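Local coordinates for protein GDP-L-fucose synthase (Campylobacter jejuni subsp. jejuni serotype O:2, PDB 7M13) that makes GDP-D-glycero-L-gluco-heptose for the capsular polysaccharide of the bacterium, probably as an NADPH-dependent reductase of the extended short-chain dehydrogenase type, at residues L46-Q49 / Q50-A53; V94-N97 / S98-N101; A251-A254 / I255-Q259; S153-Q157 / Y158-F162. One frame throughout, in Å; residues are numbered along the deposited sequence.

Contact 1. Residues L46-Q49 / Q50-A53. With NAP (NADP nicotinamide-adenine-dinucleotide phosphate), chain E.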
loop_
_atom_site.group_PDB
_atom_site.type_symbol
_atom_site.label_atom_id
_atom_site.label_comp_id
_atom_site.label_asym_id
_atom_site.label_seq_id
_atom_site.Cartn_x
_atom_site.Cartn_y
_atom_site.Cartn_z
ATOM N N LEU B 46 4.942 9.884 -15.742
ATOM C CA LEU B 46 4.207 8.653 -15.358
ATOM C C LEU B 46 3.396 8.841 -14.055
ATOM O O LEU B 46 2.545 7.978 -13.792
ATOM C CB LEU B 46 5.210 7.509 -15.186
ATOM C CG LEU B 46 5.817 7.034 -16.512
ATOM C CD1 LEU B 46 6.888 6.013 -16.229
ATOM C CD2 LEU B 46 4.760 6.461 -17.400
ATOM N N VAL B 47 3.589 9.950 -13.347
ATOM C CA VAL B 47 2.747 10.304 -12.176
ATOM C C VAL B 47 1.385 10.809 -12.661
ATOM O O VAL B 47 0.459 10.833 -11.849
ATOM C CB VAL B 47 3.484 11.287 -11.257
ATOM C CG1 VAL B 47 2.599 11.851 -10.160
ATOM C CG2 VAL B 47 4.714 10.623 -10.658
ATOM N N ASN B 48 1.303 11.313 -13.890
ATOM C CA ASN B 48 0.087 11.980 -14.383
ATOM C C ASN B 48 -0.831 10.949 -15.037
ATOM O O ASN B 48 -0.522 10.453 -16.130
ATOM C CB ASN B 48 0.469 13.140 -15.312
ATOM C CG ASN B 48 -0.745 13.941 -15.748
ATOM O OD1 ASN B 48 -1.379 13.575 -16.713
ATOM N ND2 ASN B 48 -1.158 14.927 -14.950
ATOM N N GLN B 49 -1.924 10.633 -14.373
ATOM C CA GLN B 49 -2.893 9.638 -14.826
ATOM C C GLN B 49 -3.407 9.962 -16.224
ATOM O O GLN B 49 -3.430 9.084 -17.068
ATOM C CB GLN B 49 -4.004 9.569 -13.794
ATOM C CG GLN B 49 -5.098 8.634 -14.230
ATOM C CD GLN B 49 -6.247 8.655 -13.264
ATOM O OE1 GLN B 49 -6.613 7.645 -12.654
ATOM N NE2 GLN B 49 -6.832 9.807 -13.150
ATOM N N GLN B 50 -3.757 11.224 -16.484
ATOM C CA GLN B 50 -4.300 11.616 -17.800
ATOM C C GLN B 50 -3.269 11.294 -18.890
ATOM O O GLN B 50 -3.658 10.716 -19.903
ATOM C CB GLN B 50 -4.682 13.091 -17.773
ATOM C CG GLN B 50 -5.250 13.584 -19.093
ATOM C CD GLN B 50 -5.535 15.068 -19.082
ATOM O OE1 GLN B 50 -5.170 15.818 -18.174
ATOM N NE2 GLN B 50 -6.216 15.504 -20.123
ATOM N N ALA B 51 -2.025 11.678 -18.686
ATOM C CA ALA B 51 -1.004 11.467 -19.746
ATOM C C ALA B 51 -0.784 9.960 -19.950
ATOM O O ALA B 51 -0.552 9.476 -21.084
ATOM C CB ALA B 51 0.268 12.161 -19.381
ATOM N N VAL B 52 -0.749 9.184 -18.866
ATOM C CA VAL B 52 -0.491 7.731 -18.983
ATOM C C VAL B 52 -1.667 7.040 -19.682
ATOM O O VAL B 52 -1.445 6.206 -20.577
ATOM C CB VAL B 52 -0.168 7.113 -17.617
ATOM C CG1 VAL B 52 -0.064 5.607 -17.762
ATOM C CG2 VAL B 52 1.112 7.696 -17.075
ATOM N N ALA B 53 -2.904 7.407 -19.351
ATOM C CA ALA B 53 -4.072 6.827 -20.000
ATOM C C ALA B 53 -4.014 7.141 -21.507
ATOM O O ALA B 53 -4.271 6.251 -22.311
ATOM C CB ALA B 53 -5.295 7.364 -19.307
HETATM P PA NAP E . 16.834 4.257 -12.148
HETATM O O1A NAP E . 16.750 5.052 -10.879
HETATM O O2A NAP E . 18.204 4.058 -12.748
HETATM O O5B NAP E . 15.948 4.875 -13.288
HETATM C C5B NAP E . 14.592 5.245 -13.040
HETATM C C4B NAP E . 14.078 5.867 -14.300
HETATM O O4B NAP E . 12.676 6.156 -14.088
HETATM C C3B NAP E . 14.756 7.199 -14.684
HETATM O O3B NAP E . 15.230 7.123 -16.023
HETATM C C2B NAP E . 13.657 8.233 -14.468
HETATM O O2B NAP E . 13.670 9.295 -15.423
HETATM C C1B NAP E . 12.396 7.404 -14.686
HETATM N N9A NAP E . 11.249 8.003 -14.038
HETATM C C8A NAP E . 11.071 8.261 -12.713
HETATM N N7A NAP E . 9.972 8.921 -12.442
HETATM C C5A NAP E . 9.390 9.123 -13.676
HETATM C C6A NAP E . 8.208 9.780 -14.059
HETATM N N6A NAP E . 7.391 10.413 -13.210
HETATM N N1A NAP E . 7.929 9.807 -15.382
HETATM C C2A NAP E . 8.763 9.201 -16.237
HETATM N N3A NAP E . 9.907 8.562 -15.986
HETATM C C4A NAP E . 10.167 8.568 -14.672
HETATM O O3 NAP E . 16.164 2.829 -11.894
HETATM P PN NAP E . 16.876 1.428 -11.702
HETATM O O1N NAP E . 17.948 1.587 -10.696
HETATM O O2N NAP E . 17.197 0.924 -13.053
HETATM O O5D NAP E . 15.669 0.572 -11.067
HETATM C C5D NAP E . 14.804 -0.175 -11.891
HETATM C C4D NAP E . 13.825 -0.887 -11.001
HETATM O O4D NAP E . 14.532 -1.827 -10.146
HETATM C C3D NAP E . 13.017 0.026 -10.068
HETATM O O3D NAP E . 11.687 -0.481 -9.888
HETATM C C2D NAP E . 13.822 -0.056 -8.802
HETATM O O2D NAP E . 13.097 0.326 -7.637
HETATM C C1D NAP E . 14.225 -1.517 -8.788
HETATM N N1N NAP E . 15.396 -1.737 -7.910
HETATM C C2N NAP E . 16.604 -1.148 -8.160
HETATM C C3N NAP E . 17.635 -1.293 -7.294
HETATM C C7N NAP E . 18.965 -0.665 -7.508
HETATM O O7N NAP E . 19.910 -0.988 -6.760
HETATM N N7N NAP E . 19.087 0.211 -8.501
HETATM C C4N NAP E . 17.486 -2.133 -6.123
HETATM C C5N NAP E . 16.195 -2.760 -5.943
HETATM C C6N NAP E . 15.219 -2.497 -6.756
HETATM P P2B NAP E . 14.715 10.520 -15.269
HETATM O O1X NAP E . 16.021 9.933 -15.726
HETATM O O2X NAP E . 14.695 11.012 -13.889
HETATM O O3X NAP E . 14.160 11.586 -16.232
HETATM O O HOH W 1 -4.014 15.861 -15.501
#
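Asn48 sets its carboxamide against the first turn of helix 49-59, where OD1 accepts from Ala51 N at 2.8 Å with the donor in the carbonyl plane and an N-H...O angle of 154°. CG stands anti to the backbone N (chi1 -175°), which carries the amide over this turn and puts OD1 3.4 Å from Ala51 CB. The other end of the amide is held as well: ND2 donates to a water that in turn donates to Gln50 OE1, so the rotation of the group is defined at both ends. Backbone bonds follow, Asn48 O taking Val52 N at 3.0 Å and Gln49 O taking Ala53 N. Asn48 is thus the N-cap of a helix in the Rossmann domain, and the loop just ahead of it supports the cofactor adenine. There Leu46 crosses Val52 at about a right angle, with Leu46 CD2 3.9 Å from Val52 CG2. The other methyl, Leu46 CD1, lies 3.7 Å from NADP C2A, while Leu46 N gives an almost straight bond (175°) to NADP N1A at 3.0 Å. Asn93 ND2 of helix 80-100 donates to Leu46 O, and Gln50 packs on Gln50 of the second subunit.

Contact 2. Residues V94-N97 / S98-N101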
loop_
_atom_site.group_PDB
_atom_site.type_symbol
_atom_site.label_atom_id
_atom_site.label_comp_id
_atom_site.label_asym_id
_atom_site.label_seq_id
_atom_site.Cartn_x
_atom_site.Cartn_y
_atom_site.Cartn_z
ATOM N N VAL B 94 0.477 2.836 -14.553
ATOM C CA VAL B 94 0.957 1.911 -15.615
ATOM C C VAL B 94 0.218 0.579 -15.495
ATOM O O VAL B 94 -0.242 0.047 -16.502
ATOM C CB VAL B 94 2.481 1.758 -15.524
ATOM C CG1 VAL B 94 2.996 0.650 -16.412
ATOM C CG2 VAL B 94 3.141 3.090 -15.842
ATOM N N ILE B 95 0.022 0.061 -14.287
ATOM C CA ILE B 95 -0.596 -1.271 -14.137
ATOM C C ILE B 95 -2.069 -1.184 -14.571
ATOM O O ILE B 95 -2.544 -2.018 -15.353
ATOM C CB ILE B 95 -0.430 -1.819 -12.718
ATOM C CG1 ILE B 95 1.035 -2.119 -12.427
ATOM C CG2 ILE B 95 -1.301 -3.052 -12.546
ATOM C CD1 ILE B 95 1.332 -2.329 -10.957
ATOM N N HIS B 96 -2.816 -0.193 -14.081
ATOM C CA HIS B 96 -4.252 -0.117 -14.409
ATOM C C HIS B 96 -4.434 0.153 -15.911
ATOM O O HIS B 96 -5.328 -0.470 -16.505
ATOM C CB HIS B 96 -4.963 0.943 -13.562
ATOM C CG HIS B 96 -6.410 0.988 -13.844
ATOM N ND1 HIS B 96 -7.212 -0.019 -13.419
ATOM C CD2 HIS B 96 -7.190 1.877 -14.504
ATOM C CE1 HIS B 96 -8.461 0.240 -13.797
ATOM N NE2 HIS B 96 -8.476 1.393 -14.452
ATOM N N ASN B 97 -3.671 1.086 -16.482
ATOM C CA ASN B 97 -3.836 1.417 -17.923
ATOM C C ASN B 97 -3.321 0.281 -18.802
ATOM O O ASN B 97 -3.881 0.077 -19.871
ATOM C CB ASN B 97 -3.293 2.795 -18.270
ATOM C CG ASN B 97 -4.224 3.837 -17.691
ATOM O OD1 ASN B 97 -5.338 4.011 -18.214
ATOM N ND2 ASN B 97 -3.878 4.393 -16.534
ATOM N N SER B 98 -2.446 -0.585 -18.300
ATOM C CA SER B 98 -2.048 -1.819 -19.022
ATOM C C SER B 98 -3.257 -2.747 -19.080
ATOM O O SER B 98 -3.578 -3.247 -20.148
ATOM C CB SER B 98 -0.876 -2.499 -18.359
ATOM O OG SER B 98 0.309 -1.756 -18.496
ATOM N N PHE B 99 -3.919 -2.964 -17.953
ATOM C CA PHE B 99 -5.145 -3.778 -17.885
ATOM C C PHE B 99 -6.196 -3.182 -18.835
ATOM O O PHE B 99 -6.838 -3.972 -19.589
ATOM C CB PHE B 99 -5.657 -3.863 -16.438
ATOM C CG PHE B 99 -7.121 -4.187 -16.344
ATOM C CD1 PHE B 99 -7.594 -5.451 -16.636
ATOM C CD2 PHE B 99 -8.013 -3.181 -16.006
ATOM C CE1 PHE B 99 -8.947 -5.732 -16.574
ATOM C CE2 PHE B 99 -9.362 -3.466 -15.912
ATOM C CZ PHE B 99 -9.819 -4.726 -16.204
ATOM N N LEU B 100 -6.422 -1.864 -18.791
ATOM C CA LEU B 100 -7.547 -1.274 -19.550
ATOM C C LEU B 100 -7.304 -1.450 -21.050
ATOM O O LEU B 100 -8.302 -1.457 -21.825
ATOM C CB LEU B 100 -7.704 0.210 -19.217
ATOM C CG LEU B 100 -8.394 0.561 -17.911
ATOM C CD1 LEU B 100 -8.462 2.075 -17.754
ATOM C CD2 LEU B 100 -9.795 -0.060 -17.855
ATOM N N ASN B 101 -6.049 -1.530 -21.465
ATOM C CA ASN B 101 -5.650 -1.527 -22.900
ATOM C C ASN B 101 -5.111 -2.897 -23.312
ATOM O O ASN B 101 -4.481 -2.996 -24.375
ATOM C CB ASN B 101 -4.695 -0.380 -23.181
ATOM C CG ASN B 101 -5.389 0.962 -23.087
ATOM O OD1 ASN B 101 -6.071 1.423 -24.024
ATOM N ND2 ASN B 101 -5.336 1.560 -21.913
HETATM O O HOH W 2 -5.979 4.209 -21.066
#
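His96 brings the NE2 side of its imidazole to Leu100, one turn on, with His96 NE2 3.4 Å from Leu100 CD1. The same ring meets Phe99 at a slant: the planes stand 47° apart, and His96 CE1 is 4.1 Å from Phe99 CD2. On the side of the helix facing strand 63-66, Ser98 turns its hydroxyl back to the preceding turn. Its OG lies beside the backbone N (chi1 -69°) and donates to Val94 O at 2.7 Å, while Ser98 N reaches that carbonyl from the opposite face of its plane. Two donors therefore hold one oxygen. At the helix end Asn101 ND2 donates to Asn97 O at 2.9 Å, with the acceptor in the plane of the Asn101 amide and the bond nearly straight (168°); Asn101 N adds only a weak bond. A water that donates to Asn97 OD1 and accepts from Asn101 ND2 links the two side-chain amides, and Asn97 ND2 bonds back to Asn93 O. Farther out, Tyr154 OH bonds His96 ND1, Tyr85 of the second subunit stacks on the imidazole, and Lys60 NZ donates to Asn101 OD1. Val94 and Ser98 pack on Val64, as expected for the helix of a Rossmann beta-alpha-beta unit, here strand 63-66, helix 80-100 and strand 105-111.

Contact 3. Residues A251-A254 / I255-Q259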
loop_
_atom_site.group_PDB
_atom_site.type_symbol
_atom_site.label_atom_id
_atom_site.label_comp_id
_atom_site.label_asym_id
_atom_site.label_seq_id
_atom_site.Cartn_x
_atom_site.Cartn_y
_atom_site.Cartn_z
ATOM N N ALA B 251 18.055 -8.077 -17.046
ATOM C CA ALA B 251 17.370 -8.089 -18.351
ATOM C C ALA B 251 17.070 -9.533 -18.747
ATOM O O ALA B 251 15.955 -9.852 -19.182
ATOM C CB ALA B 251 18.207 -7.381 -19.373
ATOM N N ASP B 252 18.034 -10.441 -18.569
ATOM C CA ASP B 252 17.842 -11.869 -18.947
ATOM C C ASP B 252 16.652 -12.465 -18.192
ATOM O O ASP B 252 15.835 -13.146 -18.824
ATOM C CB ASP B 252 19.044 -12.766 -18.640
ATOM C CG ASP B 252 20.170 -12.673 -19.649
ATOM O OD1 ASP B 252 19.951 -12.013 -20.688
ATOM O OD2 ASP B 252 21.246 -13.277 -19.388
ATOM N N VAL B 253 16.574 -12.269 -16.874
ATOM C CA VAL B 253 15.484 -12.922 -16.096
ATOM C C VAL B 253 14.162 -12.214 -16.422
ATOM O O VAL B 253 13.135 -12.869 -16.461
ATOM C CB VAL B 253 15.736 -13.037 -14.571
ATOM C CG1 VAL B 253 15.837 -11.688 -13.882
ATOM C CG2 VAL B 253 14.702 -13.932 -13.917
ATOM N N ALA B 254 14.189 -10.905 -16.666
ATOM C CA ALA B 254 12.956 -10.189 -17.055
ATOM C C ALA B 254 12.431 -10.718 -18.381
ATOM O O ALA B 254 11.217 -11.008 -18.509
ATOM C CB ALA B 254 13.216 -8.705 -17.075
ATOM N N ILE B 255 13.329 -10.949 -19.346
ATOM C CA ILE B 255 12.887 -11.493 -20.653
ATOM C C ILE B 255 12.490 -12.963 -20.484
ATOM O O ILE B 255 11.481 -13.438 -21.040
ATOM C CB ILE B 255 13.967 -11.293 -21.723
ATOM C CG1 ILE B 255 14.186 -9.803 -21.985
ATOM C CG2 ILE B 255 13.544 -12.058 -22.964
ATOM C CD1 ILE B 255 15.463 -9.484 -22.719
ATOM N N TYR B 256 13.228 -13.726 -19.682
ATOM C CA TYR B 256 12.847 -15.125 -19.414
ATOM C C TYR B 256 11.442 -15.206 -18.803
ATOM O O TYR B 256 10.640 -16.086 -19.139
ATOM C CB TYR B 256 13.863 -15.779 -18.479
ATOM C CG TYR B 256 13.534 -17.202 -18.164
ATOM C CD1 TYR B 256 13.989 -18.212 -18.989
ATOM C CD2 TYR B 256 12.770 -17.547 -17.056
ATOM C CE1 TYR B 256 13.662 -19.531 -18.725
ATOM C CE2 TYR B 256 12.425 -18.857 -16.796
ATOM C CZ TYR B 256 12.881 -19.850 -17.640
ATOM O OH TYR B 256 12.572 -21.169 -17.397
ATOM N N THR B 257 11.161 -14.307 -17.866
ATOM C CA THR B 257 9.831 -14.226 -17.228
ATOM C C THR B 257 8.791 -13.988 -18.307
ATOM O O THR B 257 7.805 -14.695 -18.334
ATOM C CB THR B 257 9.786 -13.107 -16.171
ATOM O OG1 THR B 257 10.746 -13.379 -15.144
ATOM C CG2 THR B 257 8.461 -13.129 -15.426
ATOM N N MET B 258 8.973 -12.975 -19.152
ATOM C CA MET B 258 7.983 -12.716 -20.216
ATOM C C MET B 258 7.760 -13.990 -21.031
ATOM O O MET B 258 6.614 -14.304 -21.371
ATOM C CB MET B 258 8.474 -11.630 -21.181
ATOM C CG MET B 258 8.404 -10.276 -20.635
ATOM S SD MET B 258 6.681 -9.808 -20.187
ATOM C CE MET B 258 6.905 -8.037 -20.097
ATOM N N GLN B 259 8.836 -14.703 -21.359
ATOM C CA GLN B 259 8.719 -15.792 -22.338
ATOM C C GLN B 259 8.251 -17.081 -21.685
ATOM O O GLN B 259 7.850 -17.993 -22.437
ATOM C CB GLN B 259 10.047 -16.031 -23.060
ATOM C CG GLN B 259 10.533 -14.862 -23.865
ATOM C CD GLN B 259 9.540 -14.420 -24.906
ATOM O OE1 GLN B 259 8.490 -13.879 -24.588
ATOM N NE2 GLN B 259 9.903 -14.568 -26.170
#
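Thr257 uses both of its donors on a single acceptor, Val253 O. OG1 and the backbone N each lie 2.8 Å from Val253 O and come to it from opposite faces of the carbonyl plane, OG1 tilted 34° and N 28° away from it. The hydroxyl can do this because OG1 sits beside the backbone N, anti to the carbonyl carbon (chi1 -61°), a common way for a buried threonine to satisfy its hydroxyl inside a helix. The side chains of Val253 and Thr257 run alongside each other in the same direction, although Val253 CG2 stays 4.2 Å from Thr257 OG1. The neighbouring acceptors are met by ordinary helical bonds: Ala251 O takes Ile255 N, Asp252 O takes Tyr256 N at 2.8 Å, and Ala254 O takes Met258 N at 3.1 Å. These turns belong to helix 247-260 of the Rossmann domain, packed against helix 19-30 through Ala251, Ala254 and Ile255, and against strands 63-66 and 162-171 through Ala254, Thr257 and Met258. Aliphatic carbons lie close to two of these carbonyls, Ile255 CG1 3.3 Å from Ala251 O and Met258 CG 3.6 Å from Ala254 O. The Tyr256 ring leads off from residues 251-254, and its OH is bonded to Leu327 O. Lys105 NZ donates to Thr257 O and Met258 O.

Contact 4. Residues S153-Q157 / Y158-F162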
loop_
_atom_site.group_PDB
_atom_site.type_symbol
_atom_site.label_atom_id
_atom_site.label_comp_id
_atom_site.label_asym_id
_atom_site.label_seq_id
_atom_site.Cartn_x
_atom_site.Cartn_y
_atom_site.Cartn_z
ATOM N N SER B 153 -3.246 -8.881 -7.495
ATOM C CA SER B 153 -4.719 -8.702 -7.369
ATOM C C SER B 153 -5.372 -8.597 -8.759
ATOM O O SER B 153 -6.462 -9.133 -8.973
ATOM C CB SER B 153 -5.031 -7.498 -6.534
ATOM O OG SER B 153 -4.476 -7.638 -5.227
ATOM N N TYR B 154 -4.728 -7.932 -9.708
ATOM C CA TYR B 154 -5.192 -7.882 -11.122
ATOM C C TYR B 154 -5.176 -9.300 -11.703
ATOM O O TYR B 154 -6.134 -9.733 -12.389
ATOM C CB TYR B 154 -4.383 -6.885 -11.951
ATOM C CG TYR B 154 -4.954 -5.492 -11.869
ATOM C CD1 TYR B 154 -4.707 -4.681 -10.786
ATOM C CD2 TYR B 154 -5.910 -5.063 -12.779
ATOM C CE1 TYR B 154 -5.280 -3.424 -10.686
ATOM C CE2 TYR B 154 -6.499 -3.816 -12.681
ATOM C CZ TYR B 154 -6.203 -2.994 -11.614
ATOM O OH TYR B 154 -6.799 -1.758 -11.450
ATOM N N ASN B 155 -4.139 -10.064 -11.394
ATOM C CA ASN B 155 -4.023 -11.431 -11.947
ATOM C C ASN B 155 -5.215 -12.264 -11.443
ATOM O O ASN B 155 -5.807 -13.058 -12.193
ATOM C CB ASN B 155 -2.703 -12.056 -11.520
ATOM C CG ASN B 155 -1.488 -11.370 -12.140
ATOM O OD1 ASN B 155 -1.595 -10.558 -13.083
ATOM N ND2 ASN B 155 -0.327 -11.681 -11.595
ATOM N N ILE B 156 -5.560 -12.112 -10.171
ATOM C CA ILE B 156 -6.635 -12.925 -9.566
ATOM C C ILE B 156 -7.994 -12.438 -10.067
ATOM O O ILE B 156 -8.834 -13.274 -10.465
ATOM C CB ILE B 156 -6.536 -12.890 -8.038
ATOM C CG1 ILE B 156 -5.266 -13.594 -7.560
ATOM C CG2 ILE B 156 -7.786 -13.497 -7.405
ATOM C CD1 ILE B 156 -4.961 -13.401 -6.105
ATOM N N GLN B 157 -8.273 -11.147 -9.978
ATOM C CA GLN B 157 -9.637 -10.660 -10.293
ATOM C C GLN B 157 -9.867 -10.706 -11.803
ATOM O O GLN B 157 -10.998 -11.076 -12.222
ATOM C CB GLN B 157 -9.874 -9.243 -9.773
ATOM C CG GLN B 157 -11.220 -8.704 -10.226
ATOM C CD GLN B 157 -11.606 -7.362 -9.646
ATOM O OE1 GLN B 157 -10.864 -6.762 -8.854
ATOM N NE2 GLN B 157 -12.752 -6.841 -10.076
ATOM N N TYR B 158 -8.903 -10.288 -12.608
ATOM C CA TYR B 158 -9.109 -9.998 -14.044
ATOM C C TYR B 158 -8.371 -11.009 -14.933
ATOM O O TYR B 158 -8.500 -10.856 -16.174
ATOM C CB TYR B 158 -8.693 -8.567 -14.315
ATOM C CG TYR B 158 -9.611 -7.538 -13.729
ATOM C CD1 TYR B 158 -10.911 -7.426 -14.195
ATOM C CD2 TYR B 158 -9.171 -6.610 -12.783
ATOM C CE1 TYR B 158 -11.767 -6.464 -13.692
ATOM C CE2 TYR B 158 -10.007 -5.611 -12.317
ATOM C CZ TYR B 158 -11.316 -5.543 -12.756
ATOM O OH TYR B 158 -12.178 -4.573 -12.301
ATOM N N GLY B 159 -7.601 -11.946 -14.400
ATOM C CA GLY B 159 -6.894 -12.921 -15.252
ATOM C C GLY B 159 -5.769 -12.306 -16.027
ATOM O O GLY B 159 -5.396 -12.857 -17.085
ATOM N N THR B 160 -5.195 -11.191 -15.555
ATOM C CA THR B 160 -3.999 -10.591 -16.164
ATOM C C THR B 160 -2.771 -11.460 -15.888
ATOM O O THR B 160 -2.847 -12.461 -15.114
ATOM C CB THR B 160 -3.801 -9.150 -15.675
ATOM O OG1 THR B 160 -3.751 -9.171 -14.246
ATOM C CG2 THR B 160 -4.929 -8.234 -16.092
ATOM N N ASN B 161 -1.652 -11.024 -16.446
ATOM C CA ASN B 161 -0.363 -11.745 -16.260
ATOM C C ASN B 161 0.732 -10.714 -15.988
ATOM O O ASN B 161 1.529 -10.420 -16.848
ATOM C CB ASN B 161 -0.019 -12.704 -17.407
ATOM C CG ASN B 161 -0.726 -14.032 -17.264
ATOM O OD1 ASN B 161 -0.403 -14.824 -16.375
ATOM N ND2 ASN B 161 -1.701 -14.275 -18.121
ATOM N N PHE B 162 0.685 -10.174 -14.784
ATOM C CA PHE B 162 1.542 -9.085 -14.284
ATOM C C PHE B 162 2.438 -9.656 -13.190
ATOM O O PHE B 162 1.937 -10.040 -12.130
ATOM C CB PHE B 162 0.637 -7.973 -13.742
ATOM C CG PHE B 162 -0.303 -7.277 -14.705
ATOM C CD1 PHE B 162 -0.196 -7.413 -16.075
ATOM C CD2 PHE B 162 -1.246 -6.408 -14.201
ATOM C CE1 PHE B 162 -1.052 -6.723 -16.922
ATOM C CE2 PHE B 162 -2.103 -5.724 -15.051
ATOM C CZ PHE B 162 -2.009 -5.906 -16.395
HETATM O O HOH W 3 -4.309 -14.522 -14.024
#
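Tyr158 closes the last turn of helix 138-158 by bonding its N to Tyr154 O at 2.8 Å, just before the short loop that leads from this Rossmann-fold helix into strand 162-171. Its ring lies beside that of Tyr154 with planes 31° apart, Tyr154 CD2 being 3.6 Å from Tyr158 CD2. Gln157 covers one face: its CG stands 3.8 Å from the centroid of the Tyr158 ring, and its amide is stacked only 14° from the ring plane. Asp82 of the second subunit bonds Tyr158 OH and Gln157 NE2. Gly159 leaves the helix with positive phi (71°), giving Asn155 O a weak bond from its N. Thr160 follows, its OG1 between the backbone N and the carbonyl carbon, and from there it donates to Asn155 OD1 at 2.8 Å, in the carbonyl plane and on a lone pair. A water donates to Asn155 O and to Thr160 O, bridging helix end and loop. The Asn161 backbone pairs with Leu106 of strand 105-111. At Phe162 the same Asn155 amide is used twice more: Phe162 N donates to OD1 at 2.9 Å, while Asn155 ND2, with its partner near the amide plane, donates to Phe162 O at 2.8 Å.

From the N terminus the order is contact 1, contact 2, contact 4, contact 3. Each is a local turn of chain, so none closes a long loop and none nests with or crosses another. Contact 1 starts helix 49-59 and touches contact 2 at the end of helix 80-100, where Ala53 CB lies 3.5 Å from Asn97 OD1. Contact 2 in turn meets contact 4, at the end of helix 138-158, with Phe99 CE1 3.4 Å from Tyr158 CG. These three tie neighbouring helices together near the second subunit. Contact 3 stands apart, its nearest atoms about 6 Å from contact 4: it meets Phe65, whereas contact 2 meets Val64 and Leu66, consistent with opposite faces of the Rossmann sheet.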